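Local coordinates for N-acetylneuraminate epimerase (Escherichia coli, PDB 2UVK), which catalyses the mutarotation of sialic acid, converting the alpha-anomer of N-acetylneuraminate to the beta-anomer as a homodimeric, periplasmic Kelch-repeat beta-propeller, at residues G119-T124 and L171-S176. Sequence-based numbering, arbitrary orientation. Where two conformers were deposited one is given.
Sequences GKAYVT and LSFDPS
Tyr122 and Ser172 face each other as a non-hydrogen-bonded pair between strands 120-125 and 169-174, and illustrate how side-chain packing adds to backbone pairing between the middle strands of an antiparallel propeller blade. The tyrosine can be followed outward. Its CB lies 3.9 Å from Leu171 O; CG, set anti to its own carbonyl carbon (chi1 -79°), and CD1 remain near the same oxygen; farther out, CE1 and CZ lie against Ser172 CB. That methylene sits over one ring face, 4.0 Å from the ring centroid and close to the normal, a CH-pi contact. OH, at the tip, passes beyond it, 4.6 Å from Ser172 CB, so the ring and not the hydroxyl makes the contact. The ring also meets Phe115, its plane nearly parallel to that of Tyr122, on strand 112-117, and an alanine in place of this tyrosine would probably leave Ser172 CB without its aromatic partner and open a gap beside Phe115.

Backbone bonding brackets this pair. Ala121 and Phe173 exchange two hydrogen bonds, the one from Phe173 N to Ala121 O being short (2.7 Å) and almost straight; Val123 and Leu171 exchange two more. On the sheet face opposite Tyr122, Ala121 CB touches the edge of the Phe173 ring at CD2 (4.2 Å), and that ring meets Phe71 of the preceding blade edge-to-face. Beyond Phe173, Asp174 OD1 accepts from Ser176 N in an Asx turn and is also met by a water 2.7 Å away.

The two strands belong to Kelch repeats 3 and 4, yet pair as neighbours in one four-stranded blade. Four backbone hydrogen bonds, with the CH-pi and apolar contacts, supply most of their cohesion; Lys120 NZ and Asp174 OD2, 4.7 Å apart and forming no salt bridge, would probably add only a weak attraction.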
# COMPACT_ATOMS: atom_id res chain seq x y z
N GLY B 119 20.92 6.82 11.86
CA GLY B 119 20.00 7.54 12.74
C GLY B 119 18.53 7.46 12.36
O GLY B 119 17.71 8.18 12.91
N LYS B 120 18.21 6.58 11.41
CA LYS B 120 16.83 6.44 10.93
C LYS B 120 16.41 4.98 11.03
O LYS B 120 17.24 4.08 10.96
CB LYS B 120 16.72 6.90 9.47
CG LYS B 120 16.97 8.41 9.30
CD LYS B 120 17.24 8.81 7.87
CE LYS B 120 17.54 10.33 7.80
NZ LYS B 120 17.54 10.85 6.41
N ALA B 121 15.10 4.77 11.19
CA ALA B 121 14.57 3.41 11.19
C ALA B 121 14.09 3.08 9.79
O ALA B 121 13.27 3.78 9.23
CB ALA B 121 13.42 3.29 12.17
N TYR B 122 14.62 2.00 9.25
CA TYR B 122 14.29 1.54 7.91
C TYR B 122 13.40 0.31 8.04
O TYR B 122 13.68 -0.59 8.83
CB TYR B 122 15.56 1.16 7.16
CG TYR B 122 16.33 2.34 6.62
CD1 TYR B 122 16.28 2.67 5.27
CD2 TYR B 122 17.10 3.12 7.45
CE1 TYR B 122 17.01 3.76 4.76
CE2 TYR B 122 17.79 4.20 6.96
CZ TYR B 122 17.73 4.53 5.62
OH TYR B 122 18.48 5.61 5.14
N VAL B 123 12.36 0.29 7.21
CA VAL B 123 11.30 -0.75 7.25
C VAL B 123 11.08 -1.31 5.84
O VAL B 123 11.00 -0.56 4.88
CB VAL B 123 9.97 -0.15 7.76
CG1 VAL B 123 8.85 -1.18 7.67
CG2 VAL B 123 10.14 0.39 9.19
N THR B 124 11.01 -2.62 5.74
CA THR B 124 10.56 -3.25 4.49
C THR B 124 9.84 -4.54 4.84
O THR B 124 9.92 -5.00 5.98
CB THR B 124 11.71 -3.47 3.48
OG1 THR B 124 11.15 -3.83 2.21
CG2 THR B 124 12.70 -4.48 3.97
N LEU B 171 11.19 1.89 3.40
CA LEU B 171 10.70 3.12 4.00
C LEU B 171 11.71 3.57 5.05
O LEU B 171 12.33 2.73 5.70
CB LEU B 171 9.35 2.86 4.68
CG LEU B 171 8.26 2.10 3.88
CD1 LEU B 171 7.03 1.88 4.80
CD2 LEU B 171 7.91 2.80 2.61
N SER B 172 11.86 4.87 5.24
CA SER B 172 12.68 5.35 6.36
C SER B 172 11.88 6.33 7.22
O SER B 172 11.21 7.23 6.72
CB SER B 172 14.00 5.97 5.87
OG SER B 172 13.80 7.15 5.11
N PHE B 173 11.96 6.09 8.52
CA PHE B 173 11.34 6.92 9.54
C PHE B 173 12.45 7.72 10.23
O PHE B 173 13.41 7.13 10.73
CB PHE B 173 10.62 6.03 10.56
CG PHE B 173 10.22 6.74 11.83
CD1 PHE B 173 9.05 7.46 11.91
CD2 PHE B 173 11.03 6.66 12.97
CE1 PHE B 173 8.67 8.10 13.10
CE2 PHE B 173 10.64 7.29 14.13
CZ PHE B 173 9.48 8.01 14.19
N ASP B 174 12.29 9.04 10.26
CA ASP B 174 13.28 9.93 10.90
C ASP B 174 12.74 10.36 12.25
O ASP B 174 11.75 11.08 12.31
CB ASP B 174 13.55 11.14 10.00
CG ASP B 174 14.65 12.06 10.56
OD1 ASP B 174 15.05 11.86 11.72
OD2 ASP B 174 15.11 12.96 9.83
N PRO B 175 13.37 9.92 13.37
CA PRO B 175 12.82 10.26 14.69
C PRO B 175 12.71 11.78 14.97
O PRO B 175 11.87 12.19 15.75
CB PRO B 175 13.81 9.61 15.66
CG PRO B 175 14.54 8.61 14.87
CD PRO B 175 14.57 9.09 13.46
N SER B 176 13.54 12.57 14.33
CA SER B 176 13.56 14.01 14.55
C SER B 176 12.32 14.70 13.98
O SER B 176 11.78 15.62 14.60
CB SER B 176 14.82 14.60 13.94
OG SER B 176 15.97 14.02 14.56
O HOH W 1 17.67 11.61 12.46